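Local coordinates for motility-associated killing factor MakB (Vibrio cholerae serotype O1, PDB 6W1W), which probably acts as one component of a three-part cytotoxin that resembles the alpha-pore-forming toxins, at residues A[79-84]-A[325-330]; A[116-121]-A[282-287]; A[123-128]-A[275-280]; A[129-134]-A[271-276]. All coordinates share one frame; numbering follows the deposited sequence.

The four contacts lie along the helical body of the toxin. Interactions 2, 3 and 4 follow one another along helix 100-151, with centres 11 Å apart between 2 and 3 and 8 Å between 3 and 4. Opposite that helix runs helix 276-302 for interactions 2 and 3, then the turn before it for interaction 4, which shares Lys-275 and Ile-276 with interaction 3. Interaction 1 joins helix 69-90 to helix 316-333, its centre 14 Å from that of interaction 2. Aromatic rings connect these two: Phe-80 CZ of interaction 1 lies 3.6 Å from Trp-287 CZ2 of interaction 2. The centres of interactions 1 and 4 are 26 Å apart.

Interaction 1. Residues A[79-84]-A[325-330]; sequences SFINYQ and TISEFV
Ile-81 and Ser-327 bring their CA atoms within 5.0 Å of each other where the helical segments 79-84 and 325-330 pass, their axes 8.6 Å apart at closest approach and 146° apart in direction. This is roughly antiparallel helix packing inside the long helical bundle of a protein built like the alpha-pore-forming toxins, and it joins helix 69-90 to helix 316-333. A small residue suits the point of closest approach. Ser-327 turns its CB toward the other helix, and its OG, anti to the backbone N (chi1 -173°), lies 3.6 Å from Ile-81 CA. Gln-84 also leans against this serine: its chain bends at chi2, which sets CD, and the OE1 atom lies 3.8 Å from Ser-327 OG, so the pair is in contact without a hydrogen bond. Apolar side chains do the rest. Phe-80 CD2 meets Ile-326 CG2 at 3.9 Å, while Phe-80 CB rests 3.9 Å from Val-330 CG2; both methyls approach the ring obliquely. Ile-326 and Val-330 are four residues, about one helical turn, apart and so present their methyls on the same side of their helix. Beyond the pair, Phe-80 packs on Leu-283 and Leu-286 of helix 276-302, and Ile-326 touches Ala-12 of helix 9-35. Ile-81, partly exposed, completes the contact by setting its CG1 4.1 Å from Val-330 CG1.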
# COMPACT_ATOMS: atom_id res chain seq x y z
N SER A 79 -10.00 -15.73 2.69
CA SER A 79 -11.30 -15.87 2.04
C SER A 79 -11.20 -16.70 0.77
O SER A 79 -12.13 -17.44 0.44
CB SER A 79 -11.90 -14.49 1.74
OG SER A 79 -11.19 -13.82 0.71
N PHE A 80 -10.08 -16.59 0.05
CA PHE A 80 -9.89 -17.39 -1.16
C PHE A 80 -9.33 -18.77 -0.85
O PHE A 80 -9.59 -19.72 -1.60
CB PHE A 80 -8.98 -16.66 -2.14
CG PHE A 80 -9.65 -15.51 -2.85
CD1 PHE A 80 -9.66 -14.25 -2.30
CD2 PHE A 80 -10.26 -15.71 -4.08
CE1 PHE A 80 -10.28 -13.19 -2.95
CE2 PHE A 80 -10.88 -14.66 -4.74
CZ PHE A 80 -10.88 -13.40 -4.17
N ILE A 81 -8.57 -18.91 0.23
CA ILE A 81 -8.03 -20.21 0.61
C ILE A 81 -9.13 -21.10 1.18
O ILE A 81 -9.29 -22.25 0.76
CB ILE A 81 -6.87 -20.04 1.60
CG1 ILE A 81 -5.69 -19.35 0.92
CG2 ILE A 81 -6.45 -21.39 2.17
CD1 ILE A 81 -4.51 -19.12 1.84
N ASN A 82 -9.91 -20.57 2.13
CA ASN A 82 -10.98 -21.36 2.72
C ASN A 82 -12.06 -21.71 1.70
O ASN A 82 -12.64 -22.80 1.76
CB ASN A 82 -11.60 -20.60 3.91
CG ASN A 82 -12.81 -21.31 4.49
OD1 ASN A 82 -12.69 -22.37 5.12
ND2 ASN A 82 -13.99 -20.72 4.31
N TYR A 83 -12.32 -20.81 0.74
CA TYR A 83 -13.38 -21.09 -0.23
C TYR A 83 -13.02 -22.25 -1.14
O TYR A 83 -13.88 -23.07 -1.48
CB TYR A 83 -13.69 -19.84 -1.06
CG TYR A 83 -14.82 -20.07 -2.04
CD1 TYR A 83 -16.14 -20.11 -1.61
CD2 TYR A 83 -14.56 -20.26 -3.39
CE1 TYR A 83 -17.18 -20.33 -2.50
CE2 TYR A 83 -15.60 -20.48 -4.29
CZ TYR A 83 -16.90 -20.51 -3.84
OH TYR A 83 -17.92 -20.73 -4.74
N GLN A 84 -11.75 -22.35 -1.55
CA GLN A 84 -11.32 -23.50 -2.33
C GLN A 84 -11.41 -24.79 -1.52
O GLN A 84 -11.66 -25.86 -2.09
CB GLN A 84 -9.90 -23.29 -2.85
CG GLN A 84 -9.37 -24.42 -3.72
CD GLN A 84 -8.65 -25.49 -2.91
OE1 GLN A 84 -8.07 -25.21 -1.86
NE2 GLN A 84 -8.69 -26.73 -3.40
N THR A 325 -5.56 -23.23 -8.36
CA THR A 325 -4.59 -22.28 -8.87
C THR A 325 -4.71 -20.94 -8.16
O THR A 325 -3.69 -20.31 -7.83
CB THR A 325 -4.76 -22.11 -10.39
OG1 THR A 325 -4.64 -23.39 -11.04
CG2 THR A 325 -3.71 -21.17 -10.95
N ILE A 326 -5.94 -20.49 -7.90
CA ILE A 326 -6.13 -19.21 -7.22
C ILE A 326 -5.73 -19.32 -5.76
O ILE A 326 -5.12 -18.40 -5.20
CB ILE A 326 -7.59 -18.73 -7.39
CG1 ILE A 326 -7.91 -18.54 -8.87
CG2 ILE A 326 -7.82 -17.44 -6.62
CD1 ILE A 326 -9.26 -17.93 -9.12
N SER A 327 -6.06 -20.44 -5.11
CA SER A 327 -5.66 -20.62 -3.72
C SER A 327 -4.15 -20.67 -3.58
O SER A 327 -3.59 -20.17 -2.60
CB SER A 327 -6.29 -21.89 -3.15
OG SER A 327 -6.05 -22.00 -1.75
N GLU A 328 -3.46 -21.26 -4.57
CA GLU A 328 -2.01 -21.30 -4.53
C GLU A 328 -1.40 -19.92 -4.77
O GLU A 328 -0.32 -19.62 -4.24
CB GLU A 328 -1.48 -22.31 -5.54
CG GLU A 328 -1.67 -23.77 -5.12
CD GLU A 328 -1.30 -24.75 -6.21
OE1 GLU A 328 -0.63 -24.35 -7.19
OE2 GLU A 328 -1.68 -25.94 -6.10
N PHE A 329 -2.06 -19.08 -5.57
CA PHE A 329 -1.56 -17.72 -5.77
C PHE A 329 -1.69 -16.89 -4.51
O PHE A 329 -0.84 -16.04 -4.23
CB PHE A 329 -2.31 -17.04 -6.92
CG PHE A 329 -1.84 -15.64 -7.19
CD1 PHE A 329 -0.74 -15.40 -7.99
CD2 PHE A 329 -2.50 -14.55 -6.64
CE1 PHE A 329 -0.31 -14.11 -8.24
CE2 PHE A 329 -2.07 -13.26 -6.89
CZ PHE A 329 -0.97 -13.04 -7.69
N VAL A 330 -2.75 -17.12 -3.73
CA VAL A 330 -2.94 -16.35 -2.51
C VAL A 330 -1.97 -16.80 -1.42
O VAL A 330 -1.53 -15.99 -0.60
CB VAL A 330 -4.41 -16.44 -2.06
CG1 VAL A 330 -4.63 -15.73 -0.74
CG2 VAL A 330 -5.34 -15.85 -3.12

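Interaction 2. Residues A[116-121]-A[282-287]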
# COMPACT_ATOMS: atom_id res chain seq x y z
N GLN A 116 -20.92 -14.58 2.74
CA GLN A 116 -20.04 -14.04 3.77
C GLN A 116 -18.86 -13.30 3.15
O GLN A 116 -18.48 -12.23 3.62
CB GLN A 116 -19.53 -15.15 4.69
CG GLN A 116 -20.60 -15.88 5.47
CD GLN A 116 -20.02 -16.98 6.34
OE1 GLN A 116 -20.61 -18.05 6.49
NE2 GLN A 116 -18.86 -16.71 6.93
N ASN A 117 -18.26 -13.88 2.10
CA ASN A 117 -17.06 -13.30 1.52
C ASN A 117 -17.34 -11.94 0.90
O ASN A 117 -16.58 -10.99 1.08
CB ASN A 117 -16.45 -14.25 0.49
CG ASN A 117 -15.76 -15.44 1.13
OD1 ASN A 117 -15.45 -15.43 2.33
ND2 ASN A 117 -15.50 -16.48 0.34
N ILE A 118 -18.45 -11.82 0.16
CA ILE A 118 -18.76 -10.54 -0.48
C ILE A 118 -19.13 -9.49 0.57
O ILE A 118 -18.78 -8.31 0.42
CB ILE A 118 -19.87 -10.71 -1.53
CG1 ILE A 118 -20.48 -9.37 -1.91
CG2 ILE A 118 -20.95 -11.64 -1.05
CD1 ILE A 118 -21.53 -9.46 -3.00
N THR A 119 -19.81 -9.89 1.64
CA THR A 119 -20.13 -8.94 2.70
C THR A 119 -18.86 -8.40 3.36
O THR A 119 -18.63 -7.19 3.39
CB THR A 119 -21.04 -9.60 3.74
OG1 THR A 119 -22.38 -9.67 3.22
CG2 THR A 119 -21.05 -8.80 5.03
N LEU A 120 -18.01 -9.30 3.86
CA LEU A 120 -16.80 -8.87 4.56
C LEU A 120 -15.82 -8.14 3.64
O LEU A 120 -14.90 -7.48 4.14
CB LEU A 120 -16.12 -10.07 5.22
CG LEU A 120 -16.59 -10.47 6.62
CD1 LEU A 120 -16.49 -9.29 7.59
CD2 LEU A 120 -18.01 -11.04 6.60
N THR A 121 -15.99 -8.25 2.32
CA THR A 121 -15.18 -7.45 1.40
C THR A 121 -15.69 -6.02 1.34
O THR A 121 -14.91 -5.07 1.46
CB THR A 121 -15.19 -8.07 -0.00
OG1 THR A 121 -14.45 -9.30 0.00
CG2 THR A 121 -14.56 -7.11 -1.01
N ALA A 282 -13.98 -4.40 -7.34
CA ALA A 282 -13.81 -5.41 -8.38
C ALA A 282 -13.57 -6.78 -7.78
O ALA A 282 -13.95 -7.80 -8.37
CB ALA A 282 -12.66 -5.01 -9.31
N LEU A 283 -12.95 -6.84 -6.60
CA LEU A 283 -12.81 -8.12 -5.90
C LEU A 283 -14.14 -8.57 -5.32
O LEU A 283 -14.45 -9.77 -5.33
CB LEU A 283 -11.76 -8.01 -4.80
CG LEU A 283 -11.27 -9.34 -4.23
CD1 LEU A 283 -10.00 -9.80 -4.95
CD2 LEU A 283 -11.07 -9.27 -2.72
N SER A 284 -14.94 -7.64 -4.80
CA SER A 284 -16.29 -7.98 -4.35
C SER A 284 -17.15 -8.46 -5.51
O SER A 284 -17.89 -9.43 -5.38
CB SER A 284 -16.94 -6.78 -3.65
OG SER A 284 -18.19 -6.47 -4.23
N LEU A 285 -17.05 -7.78 -6.65
CA LEU A 285 -17.77 -8.23 -7.84
C LEU A 285 -17.35 -9.63 -8.26
O LEU A 285 -18.14 -10.36 -8.86
CB LEU A 285 -17.55 -7.24 -8.99
CG LEU A 285 -18.18 -7.59 -10.34
CD1 LEU A 285 -19.70 -7.67 -10.24
CD2 LEU A 285 -17.76 -6.60 -11.42
N LEU A 286 -16.11 -10.02 -7.94
CA LEU A 286 -15.66 -11.37 -8.26
C LEU A 286 -16.49 -12.41 -7.52
O LEU A 286 -16.94 -13.40 -8.11
CB LEU A 286 -14.18 -11.54 -7.92
CG LEU A 286 -13.66 -12.94 -8.22
CD1 LEU A 286 -13.96 -13.27 -9.67
CD2 LEU A 286 -12.17 -13.06 -7.93
N TRP A 287 -16.70 -12.21 -6.22
CA TRP A 287 -17.59 -13.09 -5.47
C TRP A 287 -19.04 -12.94 -5.92
O TRP A 287 -19.78 -13.93 -5.93
CB TRP A 287 -17.50 -12.78 -3.97
CG TRP A 287 -16.17 -13.01 -3.33
CD1 TRP A 287 -15.38 -12.08 -2.73
CD2 TRP A 287 -15.49 -14.26 -3.18
NE1 TRP A 287 -14.24 -12.66 -2.23
CE2 TRP A 287 -14.29 -14.01 -2.49
CE3 TRP A 287 -15.78 -15.57 -3.57
CZ2 TRP A 287 -13.37 -15.01 -2.18
CZ3 TRP A 287 -14.87 -16.57 -3.26
CH2 TRP A 287 -13.68 -16.29 -2.58
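Trp-287 meets three residues of segment 116-121, and each portion of its side chain has a different neighbour. Its CB comes first, 4.0 Å from Ile-118 CB. CG stands anti to the carbonyl carbon (chi1 -63°), and beyond it the indole lies against Asn-117. The Thr-121 side chain crosses the indole at about a right angle, its OG1 4.0 Å from Trp-287 CD1. The five-membered ring is covered on one face by Asn-117 CB, 3.7 Å from its centroid and 10° off the ring normal, a CH-pi contact. Farther out, Asn-117 ND2 lies over the same indole near its tip, 3.4 Å from Trp-287 CH2, with the amide plane turned 47° from the ring. A wide, flat residue suits this place because one face can be covered from the five-membered ring out to CH2. Thr-121 is held by its OG1, which donates to Asn-117 O at 2.9 Å, and its CG2 packs on Ser-284 CB at 3.6 Å. Outside these segments the indole meets Tyr-83 edge-to-face. An aromatic reaching from two nearly antiparallel helices to helix 69-90, with small Ser-284 at the closest backbone approach, fits the interior of an elongated bundle like that of alpha-pore-forming toxins.

Interaction 3. Residues A[123-128]-A[275-280]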
# COMPACT_ATOMS: atom_id res chain seq x y z
N GLU A 123 -17.37 -4.46 3.54
CA GLU A 123 -17.06 -3.81 4.81
C GLU A 123 -15.58 -3.45 4.91
O GLU A 123 -15.23 -2.46 5.56
CB GLU A 123 -17.48 -4.70 5.98
CG GLU A 123 -18.98 -4.88 6.11
CD GLU A 123 -19.38 -5.59 7.39
OE1 GLU A 123 -18.48 -5.99 8.16
OE2 GLU A 123 -20.60 -5.75 7.62
N ALA A 124 -14.71 -4.24 4.28
CA ALA A 124 -13.30 -3.88 4.27
C ALA A 124 -13.05 -2.62 3.45
O ALA A 124 -12.10 -1.88 3.73
CB ALA A 124 -12.46 -5.04 3.72
N GLN A 125 -13.87 -2.37 2.44
CA GLN A 125 -13.68 -1.18 1.62
C GLN A 125 -14.04 0.09 2.38
O GLN A 125 -13.47 1.15 2.11
CB GLN A 125 -14.51 -1.28 0.34
CG GLN A 125 -14.22 -0.20 -0.69
CD GLN A 125 -15.11 -0.29 -1.91
OE1 GLN A 125 -15.00 0.51 -2.84
NE2 GLN A 125 -16.00 -1.28 -1.92
N GLN A 126 -14.98 -0.00 3.32
CA GLN A 126 -15.40 1.19 4.06
C GLN A 126 -14.38 1.58 5.12
O GLN A 126 -14.29 2.75 5.48
CB GLN A 126 -16.77 0.96 4.69
CG GLN A 126 -17.87 0.67 3.69
CD GLN A 126 -19.09 0.06 4.34
OE1 GLN A 126 -20.15 -0.07 3.73
NE2 GLN A 126 -18.94 -0.33 5.60
N VAL A 127 -13.61 0.61 5.63
CA VAL A 127 -12.59 0.93 6.61
C VAL A 127 -11.49 1.79 5.98
O VAL A 127 -11.01 2.75 6.59
CB VAL A 127 -12.01 -0.36 7.23
CG1 VAL A 127 -11.01 -0.02 8.32
CG2 VAL A 127 -13.13 -1.22 7.78
N PHE A 128 -11.10 1.46 4.75
CA PHE A 128 -10.08 2.26 4.07
C PHE A 128 -10.62 3.63 3.68
O PHE A 128 -9.90 4.64 3.77
CB PHE A 128 -9.56 1.52 2.84
CG PHE A 128 -8.66 0.37 3.16
CD1 PHE A 128 -8.47 -0.66 2.25
CD2 PHE A 128 -8.00 0.31 4.38
CE1 PHE A 128 -7.64 -1.73 2.55
CE2 PHE A 128 -7.16 -0.75 4.69
CZ PHE A 128 -6.99 -1.78 3.78
N LYS A 275 -7.09 4.21 -5.12
CA LYS A 275 -7.14 3.08 -6.04
C LYS A 275 -7.82 1.86 -5.42
O LYS A 275 -8.28 0.98 -6.15
CB LYS A 275 -5.72 2.73 -6.50
CG LYS A 275 -5.64 1.79 -7.71
CD LYS A 275 -5.37 2.54 -9.01
CE LYS A 275 -6.61 3.23 -9.56
NZ LYS A 275 -7.72 2.28 -9.86
N ILE A 276 -7.91 1.81 -4.08
CA ILE A 276 -8.66 0.74 -3.43
C ILE A 276 -10.13 0.82 -3.79
O ILE A 276 -10.80 -0.20 -3.97
CB ILE A 276 -8.44 0.80 -1.90
CG1 ILE A 276 -7.30 -0.13 -1.48
CG2 ILE A 276 -9.72 0.45 -1.14
CD1 ILE A 276 -7.60 -1.60 -1.73
N ASP A 277 -10.66 2.04 -3.94
CA ASP A 277 -12.05 2.24 -4.33
C ASP A 277 -12.35 1.74 -5.74
O ASP A 277 -13.49 1.91 -6.21
CB ASP A 277 -12.41 3.72 -4.21
CG ASP A 277 -12.43 4.20 -2.77
OD1 ASP A 277 -12.03 3.42 -1.88
OD2 ASP A 277 -12.85 5.35 -2.53
N ASP A 278 -11.38 1.14 -6.43
CA ASP A 278 -11.59 0.46 -7.70
C ASP A 278 -11.21 -1.01 -7.67
O ASP A 278 -11.80 -1.80 -8.40
CB ASP A 278 -10.80 1.15 -8.82
CG ASP A 278 -11.30 2.56 -9.10
OD1 ASP A 278 -12.52 2.74 -9.30
OD2 ASP A 278 -10.46 3.48 -9.12
N SER A 279 -10.24 -1.40 -6.84
CA SER A 279 -9.74 -2.77 -6.78
C SER A 279 -10.57 -3.65 -5.84
O SER A 279 -10.92 -4.78 -6.19
CB SER A 279 -8.27 -2.78 -6.36
OG SER A 279 -8.10 -2.19 -5.08
N LEU A 280 -10.87 -3.16 -4.64
CA LEU A 280 -11.71 -3.93 -3.72
C LEU A 280 -13.12 -4.16 -4.26
O LEU A 280 -13.60 -5.30 -4.18
CB LEU A 280 -11.74 -3.26 -2.34
CG LEU A 280 -10.72 -3.79 -1.33
CD1 LEU A 280 -11.00 -3.26 0.07
CD2 LEU A 280 -10.69 -5.31 -1.33
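Phe-128 carries its CG anti to the carbonyl carbon (chi1 -73°), and Gln-125 carries its own anti to the backbone N (chi1 -171°). Beyond CG, the phenyl ring meets Ile-276 and Leu-280 of segment 275-280, and the amide meets Asp-277. Ile-276 CG2 sits at the ring edge, 3.8 Å from Phe-128 CD1. Leu-280 fits in next to it. Its CD1 lies 3.7 Å from Gln-125 CA and also touches Phe-128 CD1 and Ala-124 CB, so a single methyl is packed against three residues of the other helix. The small side chain of Ala-124 suits this position, since it lets that methyl come close to the backbone. Gln-125, extended beyond CG, reaches along the more open border and sets OE1 3.7 Å from Asp-277 CA; a long chain with a polar end is appropriate where the interface becomes partly exposed. Helix 9-35 adds a further layer, with Phe-23 meeting the Phe-128 ring edge-to-face and Val-19 touching Leu-280, while Ile-76 of helix 69-90 also packs on this leucine. The axes, 10.1 Å apart at closest, run almost antiparallel, and the branched aliphatic and aromatic residues converging here form part of the buried core of the elongated helical bundle.

Interaction 4. Residues A[129-134]-A[271-276]; sequences TKSYNQ and EEFLKI
Tyr-132 is the centre of this contact, touching Glu-271, Phe-273 and Leu-274 in the turn that leads into helix 276-302. Its CG is anti to the backbone N (chi1 168°). The hydroxyl donates a hydrogen bond to Glu-271 OE1 at 3.1 Å, approaching on the syn side and 25° out of the carboxylate plane. Leu-274 covers the ring: CD2 stands over one face, 3.9 Å from the centroid and offset toward the rim, a CH-pi contact, while Leu-274 CD1 lies 3.5 Å from Tyr-132 OH. Nearer the helix, Phe-273 CB comes within 3.6 Å of Tyr-132 CD1. A tyrosine suits this partly exposed place because its ring can pack on aliphatic groups while its hydroxyl reaches a charged residue. One step outward, Phe-273 is buried and rests on Ile-26 of helix 9-35. Ser-131 OG, near the phenyl, is hydrogen-bonded within its own helix to Val-127 O and Phe-128 O. The carboxylate of Glu-271 has a second partner, for OE2 forms a salt bridge with Lys-136. Accepting a hydrogen bond from the phenol at OE1 and pairing with the Lys-136 ammonium at OE2 would be expected to favour the ionised carboxylate.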
# COMPACT_ATOMS: atom_id res chain seq x y z
N THR A 129 -11.89 3.70 3.26
CA THR A 129 -12.47 4.99 2.90
C THR A 129 -12.51 5.94 4.08
O THR A 129 -12.42 7.16 3.91
CB THR A 129 -13.87 4.79 2.32
OG1 THR A 129 -13.85 3.75 1.34
CG2 THR A 129 -14.36 6.07 1.66
N LYS A 130 -12.61 5.41 5.30
CA LYS A 130 -12.58 6.27 6.47
C LYS A 130 -11.16 6.71 6.80
O LYS A 130 -10.92 7.90 7.07
CB LYS A 130 -13.22 5.56 7.66
CG LYS A 130 -13.60 6.50 8.79
CD LYS A 130 -14.19 5.74 9.97
CE LYS A 130 -13.21 4.71 10.49
NZ LYS A 130 -13.70 4.02 11.72
N SER A 131 -10.20 5.79 6.75
CA SER A 131 -8.81 6.14 7.03
C SER A 131 -8.20 7.01 5.94
O SER A 131 -7.23 7.73 6.20
CB SER A 131 -7.98 4.87 7.20
OG SER A 131 -8.16 4.00 6.10
N TYR A 132 -8.74 6.98 4.72
CA TYR A 132 -8.30 7.93 3.70
C TYR A 132 -8.67 9.35 4.10
O TYR A 132 -7.81 10.25 4.12
CB TYR A 132 -8.91 7.58 2.34
CG TYR A 132 -8.73 8.68 1.30
CD1 TYR A 132 -7.50 8.89 0.69
CD2 TYR A 132 -9.79 9.51 0.95
CE1 TYR A 132 -7.34 9.89 -0.25
CE2 TYR A 132 -9.64 10.51 0.01
CZ TYR A 132 -8.41 10.70 -0.59
OH TYR A 132 -8.25 11.69 -1.52
N ASN A 133 -9.94 9.58 4.44
CA ASN A 133 -10.39 10.91 4.84
C ASN A 133 -9.73 11.34 6.15
O ASN A 133 -9.45 12.53 6.34
CB ASN A 133 -11.91 10.93 4.99
CG ASN A 133 -12.63 10.70 3.67
OD1 ASN A 133 -13.44 9.79 3.54
ND2 ASN A 133 -12.33 11.54 2.68
N GLN A 134 -9.47 10.39 7.04
CA GLN A 134 -8.73 10.70 8.26
C GLN A 134 -7.31 11.16 7.95
O GLN A 134 -6.84 12.17 8.48
CB GLN A 134 -8.73 9.48 9.19
CG GLN A 134 -10.03 9.32 9.95
CD GLN A 134 -10.49 10.63 10.55
OE1 GLN A 134 -11.43 11.26 10.07
NE2 GLN A 134 -9.80 11.07 11.60
N GLU A 271 -2.86 9.51 -1.86
CA GLU A 271 -3.73 9.36 -3.02
C GLU A 271 -3.67 7.97 -3.63
O GLU A 271 -4.47 7.67 -4.52
CB GLU A 271 -3.38 10.41 -4.09
CG GLU A 271 -3.42 11.85 -3.60
CD GLU A 271 -4.80 12.31 -3.14
OE1 GLU A 271 -5.80 11.62 -3.44
OE2 GLU A 271 -4.87 13.36 -2.47
N GLU A 272 -2.76 7.11 -3.17
CA GLU A 272 -2.78 5.70 -3.55
C GLU A 272 -3.87 4.93 -2.83
O GLU A 272 -4.20 3.81 -3.25
CB GLU A 272 -1.41 5.06 -3.28
CG GLU A 272 -0.25 5.74 -4.01
CD GLU A 272 -0.44 5.77 -5.52
OE1 GLU A 272 -0.71 4.71 -6.12
OE2 GLU A 272 -0.33 6.87 -6.11
N PHE A 273 -4.45 5.49 -1.76
CA PHE A 273 -5.63 4.90 -1.14
C PHE A 273 -6.80 4.86 -2.11
O PHE A 273 -7.58 3.90 -2.11
CB PHE A 273 -6.03 5.67 0.11
CG PHE A 273 -5.20 5.37 1.33
CD1 PHE A 273 -4.00 6.04 1.56
CD2 PHE A 273 -5.63 4.45 2.27
CE1 PHE A 273 -3.24 5.78 2.69
CE2 PHE A 273 -4.88 4.19 3.41
CZ PHE A 273 -3.68 4.85 3.61
N LEU A 274 -6.94 5.90 -2.94
CA LEU A 274 -8.11 6.01 -3.81
C LEU A 274 -8.21 4.88 -4.83
O LEU A 274 -9.30 4.63 -5.35
CB LEU A 274 -8.10 7.36 -4.53
CG LEU A 274 -8.47 8.59 -3.70
CD1 LEU A 274 -8.34 9.85 -4.54
CD2 LEU A 274 -9.89 8.46 -3.15
N LYS A 275 -7.09 4.21 -5.12
CA LYS A 275 -7.14 3.08 -6.04
C LYS A 275 -7.82 1.86 -5.42
O LYS A 275 -8.28 0.98 -6.15
CB LYS A 275 -5.72 2.73 -6.50
CG LYS A 275 -5.64 1.79 -7.71
CD LYS A 275 -5.37 2.54 -9.01
CE LYS A 275 -6.61 3.23 -9.56
NZ LYS A 275 -7.72 2.28 -9.86
N ILE A 276 -7.91 1.81 -4.08
CA ILE A 276 -8.66 0.74 -3.43
C ILE A 276 -10.13 0.82 -3.79
O ILE A 276 -10.80 -0.20 -3.97
CB ILE A 276 -8.44 0.80 -1.90
CG1 ILE A 276 -7.30 -0.13 -1.48
CG2 ILE A 276 -9.72 0.45 -1.14
CD1 ILE A 276 -7.60 -1.60 -1.73